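Long-range contacts in glucose 1-dehydrogenase (Haloferax mediterranei, PDB 2VWG), which oxidises D-glucose and several other aldose sugars with NADP(+), which it prefers, or NAD(+), using a catalytic zinc ion: residues V84-R89 with S304-F309; T231-V236 with P253-Q258; V14-P19 with H58-H63. One frame throughout, in Å; residues are numbered along the deposited sequence.

Contact 1: residues V84-R89 with S304-F309. With LGC (D-glucono-1,5-lactone), chain C.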
loop_
_atom_site.group_PDB
_atom_site.type_symbol
_atom_site.label_atom_id
_atom_site.label_comp_id
_atom_site.label_asym_id
_atom_site.label_seq_id
_atom_site.Cartn_x
_atom_site.Cartn_y
_atom_site.Cartn_z
ATOM N N VAL A 84 1.831 6.892 30.475
ATOM C CA VAL A 84 1.408 7.623 29.291
ATOM C C VAL A 84 0.086 7.026 28.823
ATOM O O VAL A 84 -0.000 5.820 28.612
ATOM C CB VAL A 84 2.464 7.539 28.183
ATOM C CG1 VAL A 84 1.914 8.058 26.839
ATOM C CG2 VAL A 84 3.729 8.315 28.606
ATOM N N PRO A 85 -0.964 7.861 28.700
ATOM C CA PRO A 85 -2.235 7.357 28.219
ATOM C C PRO A 85 -2.282 7.230 26.694
ATOM O O PRO A 85 -1.717 8.060 25.974
ATOM C CB PRO A 85 -3.225 8.419 28.693
ATOM C CG PRO A 85 -2.422 9.705 28.626
ATOM C CD PRO A 85 -1.024 9.304 29.006
ATOM N N THR A 86 -2.966 6.194 26.212
ATOM C CA THR A 86 -3.370 6.125 24.813
ATOM C C THR A 86 -4.471 7.164 24.546
ATOM O O THR A 86 -5.048 7.754 25.465
ATOM C CB THR A 86 -3.839 4.698 24.382
ATOM O OG1 THR A 86 -5.109 4.390 24.976
ATOM C CG2 THR A 86 -2.792 3.626 24.777
ATOM N N VAL A 87 -4.773 7.366 23.277
ATOM C CA VAL A 87 -5.632 8.460 22.877
ATOM C C VAL A 87 -7.085 8.032 22.610
ATOM O O VAL A 87 -8.010 8.777 22.935
ATOM C CB VAL A 87 -5.028 9.181 21.674
ATOM C CG1 VAL A 87 -5.985 10.262 21.134
ATOM C CG2 VAL A 87 -3.660 9.782 22.086
ATOM N N ARG A 88 -7.300 6.833 22.073
ATOM C CA ARG A 88 -8.654 6.439 21.695
ATOM C C ARG A 88 -9.452 5.785 22.827
ATOM O O ARG A 88 -8.915 5.019 23.630
ATOM C CB ARG A 88 -8.652 5.567 20.440
ATOM C CG ARG A 88 -8.534 6.405 19.221
ATOM C CD ARG A 88 -8.574 5.627 17.952
ATOM N NE ARG A 88 -8.382 6.527 16.817
ATOM C CZ ARG A 88 -8.531 6.170 15.543
ATOM N NH1 ARG A 88 -8.831 4.918 15.227
ATOM N NH2 ARG A 88 -8.364 7.067 14.583
ATOM N N ARG A 89 -10.739 6.118 22.874
ATOM C CA ARG A 89 -11.677 5.543 23.839
ATOM C C ARG A 89 -12.958 5.174 23.094
ATOM O O ARG A 89 -13.252 5.759 22.049
ATOM C CB ARG A 89 -11.998 6.547 24.944
ATOM C CG ARG A 89 -10.806 6.989 25.783
ATOM C CD ARG A 89 -10.294 5.868 26.670
ATOM N NE ARG A 89 -9.162 6.324 27.474
ATOM C CZ ARG A 89 -7.901 6.401 27.049
ATOM N NH1 ARG A 89 -7.575 6.021 25.824
ATOM N NH2 ARG A 89 -6.954 6.845 27.870
ATOM N N SER A 304 -2.377 4.872 17.167
ATOM C CA SER A 304 -1.418 3.865 17.608
ATOM C C SER A 304 -2.012 3.215 18.846
ATOM O O SER A 304 -2.940 3.760 19.443
ATOM C CB SER A 304 -0.063 4.495 17.938
ATOM O OG SER A 304 -0.185 5.534 18.899
ATOM N N HIS A 305 -1.493 2.053 19.217
ATOM C CA HIS A 305 -1.960 1.379 20.398
ATOM C C HIS A 305 -0.822 0.877 21.276
ATOM O O HIS A 305 0.353 1.178 21.033
ATOM C CB HIS A 305 -2.957 0.270 20.028
ATOM C CG HIS A 305 -3.905 -0.055 21.143
ATOM N ND1 HIS A 305 -4.576 0.921 21.855
ATOM C CD2 HIS A 305 -4.249 -1.240 21.706
ATOM C CE1 HIS A 305 -5.313 0.347 22.789
ATOM N NE2 HIS A 305 -5.131 -0.962 22.723
ATOM N N VAL A 306 -1.171 0.112 22.303
ATOM C CA VAL A 306 -0.269 -0.126 23.437
ATOM C C VAL A 306 1.082 -0.638 23.007
ATOM O O VAL A 306 2.099 -0.145 23.455
ATOM C CB VAL A 306 -0.917 -1.072 24.494
ATOM C CG1 VAL A 306 0.104 -1.510 25.581
ATOM C CG2 VAL A 306 -2.115 -0.373 25.133
ATOM N N GLU A 307 1.093 -1.622 22.119
ATOM C CA GLU A 307 2.349 -2.226 21.685
ATOM C C GLU A 307 3.279 -1.199 21.030
ATOM O O GLU A 307 4.503 -1.277 21.157
ATOM C CB GLU A 307 2.076 -3.420 20.765
ATOM C CG GLU A 307 1.297 -3.098 19.453
ATOM C CD GLU A 307 -0.257 -2.980 19.585
ATOM O OE1 GLU A 307 -0.810 -3.050 20.722
ATOM O OE2 GLU A 307 -0.925 -2.808 18.526
ATOM N N HIS A 308 2.692 -0.212 20.357
ATOM C CA HIS A 308 3.461 0.867 19.735
ATOM C C HIS A 308 4.061 1.812 20.773
ATOM O O HIS A 308 5.156 2.317 20.574
ATOM C CB HIS A 308 2.589 1.643 18.755
ATOM C CG HIS A 308 1.964 0.768 17.710
ATOM N ND1 HIS A 308 0.606 0.715 17.503
ATOM C CD2 HIS A 308 2.511 -0.141 16.866
ATOM C CE1 HIS A 308 0.342 -0.157 16.544
ATOM N NE2 HIS A 308 1.482 -0.687 16.138
ATOM N N PHE A 309 3.325 2.048 21.857
ATOM C CA PHE A 309 3.803 2.861 22.984
ATOM C C PHE A 309 4.960 2.150 23.692
ATOM O O PHE A 309 5.956 2.779 24.054
ATOM C CB PHE A 309 2.663 3.149 23.985
ATOM C CG PHE A 309 1.677 4.221 23.532
ATOM C CD1 PHE A 309 0.781 3.987 22.510
ATOM C CD2 PHE A 309 1.607 5.447 24.195
ATOM C CE1 PHE A 309 -0.133 4.976 22.104
ATOM C CE2 PHE A 309 0.688 6.433 23.807
ATOM C CZ PHE A 309 -0.175 6.202 22.762
HETATM C C1 LGC C . -2.789 12.854 16.219
HETATM C C2 LGC C . -2.666 11.800 17.259
HETATM O O5 LGC C . -3.795 12.812 15.227
HETATM O O1 LGC C . -2.007 13.796 16.221
HETATM O O2 LGC C . -1.306 11.547 17.508
HETATM C C3 LGC C . -3.368 10.500 16.907
HETATM O O3 LGC C . -3.584 9.762 18.090
HETATM C C4 LGC C . -4.709 10.749 16.232
HETATM O O4 LGC C . -5.256 9.497 15.897
HETATM C C5 LGC C . -4.493 11.601 14.978
HETATM C C6 LGC C . -5.818 11.923 14.283
HETATM O O6 LGC C . -6.617 12.706 15.136
HETATM O O HOH W 1 -3.480 6.218 21.043
#

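Contact 2: residues T231-V236 with P253-Q258. With NAP (NADP nicotinamide-adenine-dinucleotide phosphate), chain B.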
loop_
_atom_site.group_PDB
_atom_site.type_symbol
_atom_site.label_atom_id
_atom_site.label_comp_id
_atom_site.label_asym_id
_atom_site.label_seq_id
_atom_site.Cartn_x
_atom_site.Cartn_y
_atom_site.Cartn_z
ATOM N N THR A 231 13.438 22.116 -5.155
ATOM C CA THR A 231 13.312 20.750 -5.677
ATOM C C THR A 231 12.007 20.136 -5.181
ATOM O O THR A 231 11.947 19.641 -4.061
ATOM C CB THR A 231 14.474 19.845 -5.231
ATOM O OG1 THR A 231 15.721 20.496 -5.470
ATOM C CG2 THR A 231 14.445 18.523 -5.989
ATOM N N PRO A 232 10.950 20.190 -6.003
ATOM C CA PRO A 232 9.723 19.497 -5.634
ATOM C C PRO A 232 9.902 17.978 -5.591
ATOM O O PRO A 232 10.817 17.432 -6.215
ATOM C CB PRO A 232 8.745 19.895 -6.747
ATOM C CG PRO A 232 9.583 20.286 -7.876
ATOM C CD PRO A 232 10.815 20.891 -7.291
ATOM N N VAL A 233 9.013 17.306 -4.864
ATOM C CA VAL A 233 9.144 15.866 -4.620
ATOM C C VAL A 233 9.366 15.065 -5.918
ATOM O O VAL A 233 10.256 14.212 -6.001
ATOM C CB VAL A 233 7.926 15.345 -3.805
ATOM C CG1 VAL A 233 7.893 13.827 -3.784
ATOM C CG2 VAL A 233 7.997 15.899 -2.376
ATOM N N GLU A 234 8.582 15.364 -6.939
ATOM C CA GLU A 234 8.701 14.657 -8.228
ATOM C C GLU A 234 10.076 14.780 -8.893
ATOM O O GLU A 234 10.460 13.912 -9.656
ATOM C CB GLU A 234 7.607 15.112 -9.204
ATOM C CG GLU A 234 7.640 16.605 -9.545
ATOM C CD GLU A 234 6.440 17.050 -10.366
ATOM O OE1 GLU A 234 5.864 16.214 -11.103
ATOM O OE2 GLU A 234 6.081 18.245 -10.272
ATOM N N ASP A 235 10.818 15.843 -8.591
ATOM C CA ASP A 235 12.133 16.070 -9.207
ATOM C C ASP A 235 13.291 15.501 -8.400
ATOM O O ASP A 235 14.420 15.451 -8.880
ATOM C CB ASP A 235 12.362 17.575 -9.435
ATOM C CG ASP A 235 11.460 18.155 -10.522
ATOM O OD1 ASP A 235 10.889 17.385 -11.330
ATOM O OD2 ASP A 235 11.333 19.395 -10.569
ATOM N N VAL A 236 13.009 15.053 -7.182
ATOM C CA VAL A 236 14.050 14.561 -6.280
ATOM C C VAL A 236 14.940 13.467 -6.870
ATOM O O VAL A 236 16.153 13.504 -6.682
ATOM C CB VAL A 236 13.446 14.125 -4.910
ATOM C CG1 VAL A 236 14.446 13.336 -4.090
ATOM C CG2 VAL A 236 12.991 15.359 -4.145
ATOM N N PRO A 253 -1.609 17.550 0.238
ATOM C CA PRO A 253 -2.083 16.459 -0.643
ATOM C C PRO A 253 -1.261 16.178 -1.891
ATOM O O PRO A 253 -1.233 15.039 -2.367
ATOM C CB PRO A 253 -3.498 16.906 -1.028
ATOM C CG PRO A 253 -3.915 17.786 0.082
ATOM C CD PRO A 253 -2.677 18.545 0.461
ATOM N N LYS A 254 -0.614 17.207 -2.432
ATOM C CA LYS A 254 0.274 17.035 -3.581
ATOM C C LYS A 254 1.375 16.013 -3.271
ATOM O O LYS A 254 1.783 15.232 -4.138
ATOM C CB LYS A 254 0.897 18.385 -3.961
ATOM C CG LYS A 254 1.211 18.557 -5.430
ATOM C CD LYS A 254 1.452 20.034 -5.764
ATOM C CE LYS A 254 1.427 20.311 -7.267
ATOM N NZ LYS A 254 1.310 21.776 -7.568
ATOM N N HIS A 255 1.853 16.022 -2.026
ATOM C CA HIS A 255 2.908 15.102 -1.601
ATOM C C HIS A 255 2.446 13.655 -1.576
ATOM O O HIS A 255 3.236 12.751 -1.829
ATOM C CB HIS A 255 3.443 15.488 -0.225
ATOM C CG HIS A 255 4.223 16.762 -0.220
ATOM N ND1 HIS A 255 4.493 17.464 0.935
ATOM C CD2 HIS A 255 4.790 17.462 -1.234
ATOM C CE1 HIS A 255 5.194 18.542 0.632
ATOM N NE2 HIS A 255 5.392 18.560 -0.677
ATOM N N ALA A 256 1.171 13.443 -1.270
ATOM C CA ALA A 256 0.602 12.101 -1.260
ATOM C C ALA A 256 0.667 11.475 -2.647
ATOM O O ALA A 256 0.956 10.291 -2.774
ATOM C CB ALA A 256 -0.834 12.134 -0.748
ATOM N N ILE A 257 0.439 12.277 -3.684
ATOM C CA ILE A 257 0.405 11.768 -5.058
ATOM C C ILE A 257 1.793 11.717 -5.676
ATOM O O ILE A 257 2.175 10.718 -6.285
ATOM C CB ILE A 257 -0.530 12.629 -5.977
ATOM C CG1 ILE A 257 -1.945 12.734 -5.395
ATOM C CG2 ILE A 257 -0.570 12.054 -7.395
ATOM C CD1 ILE A 257 -2.714 11.451 -5.397
ATOM N N GLN A 258 2.543 12.800 -5.512
ATOM C CA GLN A 258 3.872 12.926 -6.110
ATOM C C GLN A 258 4.898 11.983 -5.521
ATOM O O GLN A 258 5.917 11.695 -6.157
ATOM C CB GLN A 258 4.396 14.368 -5.971
ATOM C CG GLN A 258 3.817 15.385 -6.971
ATOM C CD GLN A 258 4.595 16.735 -6.989
ATOM O OE1 GLN A 258 5.826 16.790 -6.812
ATOM N NE2 GLN A 258 3.867 17.820 -7.219
HETATM P PA NAP B . 3.643 20.609 11.876
HETATM O O1A NAP B . 4.427 20.956 13.080
HETATM O O2A NAP B . 2.655 21.543 11.359
HETATM O O5B NAP B . 4.711 20.225 10.748
HETATM C C5B NAP B . 4.343 20.266 9.399
HETATM C C4B NAP B . 5.559 20.743 8.633
HETATM O O4B NAP B . 5.383 20.500 7.261
HETATM C C3B NAP B . 5.802 22.243 8.832
HETATM O O3B NAP B . 7.061 22.458 9.430
HETATM C C2B NAP B . 5.725 22.786 7.423
HETATM O O2B NAP B . 6.683 23.770 7.176
HETATM C C1B NAP B . 5.969 21.553 6.549
HETATM N N9A NAP B . 5.376 21.733 5.220
HETATM C C8A NAP B . 4.057 21.944 4.910
HETATM N N7A NAP B . 3.948 22.060 3.569
HETATM C C5A NAP B . 5.174 21.933 3.029
HETATM C C6A NAP B . 5.634 21.977 1.724
HETATM N N6A NAP B . 4.799 22.176 0.717
HETATM N N1A NAP B . 6.974 21.811 1.483
HETATM C C2A NAP B . 7.858 21.584 2.520
HETATM N N3A NAP B . 7.397 21.544 3.818
HETATM C C4A NAP B . 6.080 21.718 4.059
HETATM O O3 NAP B . 2.890 19.215 12.158
HETATM P PN NAP B . 3.403 17.914 12.938
HETATM O O1N NAP B . 4.839 17.633 12.656
HETATM O O2N NAP B . 2.941 17.955 14.351
HETATM O O5D NAP B . 2.508 16.854 12.122
HETATM C C5D NAP B . 2.661 16.739 10.725
HETATM C C4D NAP B . 1.380 16.233 10.087
HETATM O O4D NAP B . 1.095 14.929 10.577
HETATM C C3D NAP B . 0.155 17.081 10.406
HETATM O O3D NAP B . -0.689 17.067 9.277
HETATM C C2D NAP B . -0.489 16.334 11.547
HETATM O O2D NAP B . -1.852 16.594 11.660
HETATM C C1D NAP B . -0.208 14.896 11.127
HETATM N N1N NAP B . -0.235 13.900 12.206
HETATM C C2N NAP B . -0.905 12.736 11.957
HETATM C C3N NAP B . -0.933 11.738 12.902
HETATM C C7N NAP B . -1.494 10.406 12.507
HETATM O O7N NAP B . -1.962 9.597 13.524
HETATM N N7N NAP B . -1.569 10.072 11.215
HETATM C C4N NAP B . -0.308 11.921 14.123
HETATM C C5N NAP B . 0.384 13.111 14.353
HETATM C C6N NAP B . 0.414 14.098 13.382
HETATM P P2B NAP B . 6.399 25.342 7.442
HETATM O O1X NAP B . 6.428 25.549 8.911
HETATM O O2X NAP B . 5.091 25.765 6.865
HETATM O O3X NAP B . 7.580 26.017 6.787
HETATM O O HOH W 2 6.854 19.307 -3.587
#

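Contact 3: residues V14-P19 with H58-H63. With ZN (zinc ion), chain D; LGC (D-glucono-1,5-lactone), chain C.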
loop_
_atom_site.group_PDB
_atom_site.type_symbol
_atom_site.label_atom_id
_atom_site.label_comp_id
_atom_site.label_asym_id
_atom_site.label_seq_id
_atom_site.Cartn_x
_atom_site.Cartn_y
_atom_site.Cartn_z
ATOM N N VAL A 14 -7.903 28.797 26.436
ATOM C CA VAL A 14 -8.094 29.519 27.682
ATOM C C VAL A 14 -8.066 28.556 28.868
ATOM O O VAL A 14 -8.260 27.355 28.697
ATOM C CB VAL A 14 -9.463 30.280 27.685
ATOM C CG1 VAL A 14 -9.497 31.351 26.574
ATOM C CG2 VAL A 14 -10.628 29.323 27.520
ATOM N N VAL A 15 -7.837 29.097 30.067
ATOM C CA VAL A 15 -7.920 28.326 31.285
ATOM C C VAL A 15 -9.377 28.276 31.683
ATOM O O VAL A 15 -10.069 29.282 31.623
ATOM C CB VAL A 15 -7.082 28.934 32.428
ATOM C CG1 VAL A 15 -7.078 28.012 33.643
ATOM C CG2 VAL A 15 -5.659 29.171 31.968
ATOM N N ILE A 16 -9.841 27.090 32.052
ATOM C CA ILE A 16 -11.150 26.908 32.674
ATOM C C ILE A 16 -10.935 26.150 33.966
ATOM O O ILE A 16 -9.831 25.665 34.225
ATOM C CB ILE A 16 -12.137 26.148 31.765
ATOM C CG1 ILE A 16 -11.608 24.756 31.405
ATOM C CG2 ILE A 16 -12.412 26.952 30.495
ATOM C CD1 ILE A 16 -12.664 23.849 30.820
ATOM N N GLU A 17 -11.974 26.078 34.793
ATOM C CA GLU A 17 -11.941 25.255 35.997
ATOM C C GLU A 17 -13.022 24.196 35.937
ATOM O O GLU A 17 -14.128 24.448 35.463
ATOM C CB GLU A 17 -12.066 26.091 37.270
ATOM C CG GLU A 17 -10.832 26.942 37.509
ATOM C CD GLU A 17 -10.672 27.384 38.944
ATOM O OE1 GLU A 17 -11.704 27.546 39.643
ATOM O OE2 GLU A 17 -9.502 27.579 39.359
ATOM N N LYS A 18 -12.651 23.009 36.399
ATOM C CA LYS A 18 -13.477 21.815 36.380
ATOM C C LYS A 18 -13.270 21.093 37.701
ATOM O O LYS A 18 -12.197 21.212 38.307
ATOM C CB LYS A 18 -12.977 20.843 35.309
ATOM C CG LYS A 18 -13.487 21.048 33.931
ATOM C CD LYS A 18 -13.249 19.783 33.128
ATOM C CE LYS A 18 -13.944 19.850 31.800
ATOM N NZ LYS A 18 -13.962 18.526 31.171
ATOM N N PRO A 19 -14.251 20.277 38.114
ATOM C CA PRO A 19 -14.010 19.445 39.289
ATOM C C PRO A 19 -12.960 18.364 38.991
ATOM O O PRO A 19 -12.863 17.880 37.863
ATOM C CB PRO A 19 -15.374 18.794 39.561
ATOM C CG PRO A 19 -16.340 19.421 38.618
ATOM C CD PRO A 19 -15.575 20.040 37.517
ATOM N N HIS A 58 -17.006 23.316 25.524
ATOM C CA HIS A 58 -15.550 23.396 25.396
ATOM C C HIS A 58 -14.909 22.031 25.150
ATOM O O HIS A 58 -15.551 20.993 25.303
ATOM C CB HIS A 58 -14.968 23.977 26.681
ATOM C CG HIS A 58 -15.103 23.065 27.856
ATOM N ND1 HIS A 58 -16.292 22.892 28.528
ATOM C CD2 HIS A 58 -14.206 22.250 28.462
ATOM C CE1 HIS A 58 -16.117 22.029 29.514
ATOM N NE2 HIS A 58 -14.861 21.622 29.494
ATOM N N LEU A 59 -13.637 22.052 24.759
ATOM C CA LEU A 59 -12.837 20.842 24.621
ATOM C C LEU A 59 -11.490 21.062 25.304
ATOM O O LEU A 59 -10.736 21.943 24.901
ATOM C CB LEU A 59 -12.630 20.507 23.145
ATOM C CG LEU A 59 -11.681 19.349 22.781
ATOM C CD1 LEU A 59 -12.246 18.010 23.219
ATOM C CD2 LEU A 59 -11.403 19.351 21.282
ATOM N N VAL A 60 -11.207 20.277 26.341
ATOM C CA VAL A 60 -9.885 20.273 26.966
ATOM C C VAL A 60 -8.922 19.679 25.946
ATOM O O VAL A 60 -9.178 18.616 25.368
ATOM C CB VAL A 60 -9.856 19.487 28.296
ATOM C CG1 VAL A 60 -8.432 19.417 28.855
ATOM C CG2 VAL A 60 -10.818 20.123 29.304
ATOM N N LEU A 61 -7.847 20.407 25.688
ATOM C CA LEU A 61 -6.860 20.007 24.691
ATOM C C LEU A 61 -5.825 19.021 25.244
ATOM O O LEU A 61 -5.761 18.756 26.453
ATOM C CB LEU A 61 -6.143 21.254 24.167
ATOM C CG LEU A 61 -7.036 22.255 23.433
ATOM C CD1 LEU A 61 -6.363 23.611 23.327
ATOM C CD2 LEU A 61 -7.384 21.710 22.070
ATOM N N GLY A 62 -5.002 18.493 24.343
ATOM C CA GLY A 62 -3.842 17.712 24.733
ATOM C C GLY A 62 -4.060 16.223 24.562
ATOM O O GLY A 62 -4.951 15.643 25.171
ATOM N N HIS A 63 -3.233 15.601 23.727
ATOM C CA HIS A 63 -3.306 14.156 23.527
ATOM C C HIS A 63 -1.960 13.457 23.738
ATOM O O HIS A 63 -1.891 12.238 23.660
ATOM C CB HIS A 63 -3.894 13.857 22.140
ATOM C CG HIS A 63 -3.054 14.366 21.015
ATOM N ND1 HIS A 63 -3.184 15.641 20.513
ATOM C CD2 HIS A 63 -2.021 13.797 20.345
ATOM C CE1 HIS A 63 -2.288 15.823 19.554
ATOM N NE2 HIS A 63 -1.577 14.717 19.428
HETATM ZN ZN ZN D . 0.449 14.563 18.743
HETATM C C1 LGC C . -2.789 12.854 16.219
HETATM C C2 LGC C . -2.666 11.800 17.259
HETATM O O5 LGC C . -3.795 12.812 15.227
HETATM O O1 LGC C . -2.007 13.796 16.221
HETATM O O2 LGC C . -1.306 11.547 17.508
HETATM C C3 LGC C . -3.368 10.500 16.907
HETATM O O3 LGC C . -3.584 9.762 18.090
HETATM C C4 LGC C . -4.709 10.749 16.232
HETATM O O4 LGC C . -5.256 9.497 15.897
HETATM C C5 LGC C . -4.493 11.601 14.978
HETATM C C6 LGC C . -5.818 11.923 14.283
HETATM O O6 LGC C . -6.617 12.706 15.136
HETATM O O HOH W 3 0.854 12.877 18.155
#

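Contact 1: residues V84-R89 with S304-F309
Beside the sugar pocket, where the segment just after the last Rossmann strand (297-300) meets the catalytic-domain strands, Thr86 and Val84 pack against Phe309. The contact is buried and mostly apolar. Thr86 CG2 lies over one face of the Phe309 ring, 4.2 Å from its centroid and 18° off the ring normal, a CH-pi contact nearer the ring's border than its middle. The Thr86 torsion explains this: OG1 takes the place between N and C (chi1 71°), and the methyl is left to meet the ring. Val84 CG1 comes to the ring edge instead, 3.7 Å from Phe309 CE2 and near the ring plane. Phe309 CZ reaches 3.8 Å from Thr86 CA, so the ring also rests on backbone. Thr86 CG2 touches Val306 CG2 at 4.1 Å.

No direct hydrogen bond joins the segments. Water 1 bridges them: it accepts from Val87 N at 2.8 Å and donates to Ser304 O at 3.0 Å. Each side has its own polar bracing. Arg89 NH1 gives a hydrogen bond to Arg88 O and weak ones to Thr86 O and OG1. At the helix start, the N-cap residue His305 donates through N to His308 ND1 at 3.0 Å in an almost straight bond (176°), in the plane of the imidazole.

Val87 CB is 3.9 Å from the lactone O3. Arg88 forms a salt bridge with Glu114, a substrate-binding residue, and Phe309 packs on Ser153 of helix 149-165. This is the sugar site of a zinc-containing alcohol dehydrogenase fold, with the product lactone bound beside it.

Contact 2: residues T231-V236 with P253-Q258
Gln258, on helix 253-262, reaches out to Val233 and Glu234 in the 231-236 loop. Its CB is 4.2 Å from Val233 CG1. CG then points away from the carbonyl carbon (chi1 -78°), and the chain runs on extended toward the loop. CD comes to 3.9 Å from Glu234 CD. At the tip, OE1 accepts a hydrogen bond from Glu234 N at 3.1 Å. The N-H...O angle is 152°, and the donor lies in the carbonyl plane with a C=O...N angle of 148°. Glu234 CG also packs on OE1, at 3.3 Å. NE2 lies 3.8 Å from Glu234 OE2. Glu234 N belongs to the first turn of a 3-10 segment, so the amide oxygen holds the start of that turn. An alanine in place of Gln258 would probably leave Glu234 N without this acceptor and open a gap between helix and loop.

Val233 touches both Gln258 and His255. Its CG1 packs on the Gln258 backbone, and its CG2 is 3.7 Å from His255 CD2. Water 2 accepts from Val233 N at 3.2 Å and has a weak, longer link to His255 NE2. His255 ND1 is hydrogen-bonded to Thr250 OG1. His255 CE1 turns the ring edge to the adenine of NADP, 3.6 Å from C6A.

The contact sits at the adenine end of the Rossmann domain. The loop follows strand 224-227 and leads into helix 236-239. Val233 and His255 both rest on Leu205 of strand 201-206, while Ala256 and Ile257 pack against His288 and Phe287 of the second subunit.

Contact 3: residues V14-P19 with H58-H63
Side-chain packing of Ile16 and Lys18 on His58 and Val60 joins strand 13-17 and the residue just after it to strand 58-60, in a three-stranded antiparallel sheet of the catalytic domain. Strands 13-17 and 58-60 flank strand 2-7, which pairs with both. The segments therefore share no hydrogen bond, and Ile16 and Val60, with the nearest CA atoms, are 8.8 Å apart there. Side chains span the middle strand.

Ile16 has CG1 between its backbone N and carbonyl carbon (chi1 59°), and CD1 extends to the His58 ring. CD1 is modelled 3.2 Å from His58 CD2, too close to be read literally. It meets Val60 CG2 more loosely, at 4.4 Å. Lys18, extended beyond CG, and His58 reach toward each other from opposite directions. His58 also stacks on His121, whose ND1 hydrogen-bonds to Val60 N.

The packing itself lies away from the active site. Farther along the same segment, however, His63 NE2 binds the catalytic zinc at 2.1 Å, alongside Asp38 and Glu64.

At the lysine end, NZ lies 4.0 Å from Val60 CG2. Lys18 CE meets the edge of the His58 ring in its plane, but its 3.0 Å separation from NE2 is likewise too short for ordinary packing, which makes the exact placing of CE doubtful.

In the fold
Contact 1 is the core contact: it is buried and joins strand 82-85 and the turn before strand 88-89 to helix 306-318. Contacts 2 and 3 are partly buried. Contact 2 ties a loop to a helix at the adenine end of NADP, and contact 3 spans a small sheet. Their chemistry differs too. Contact 2 alone has a direct hydrogen bond between its segments; contact 1 relies on an aromatic ring and a bridging water, contact 3 on packing. Contacts 1 and 3 touch where Val87 CG2 is 3.4 Å from His63 O, and both reach the lactone. Contact 2 is remote, its centre 31 Å from that of contact 1 and 38 Å from that of contact 3.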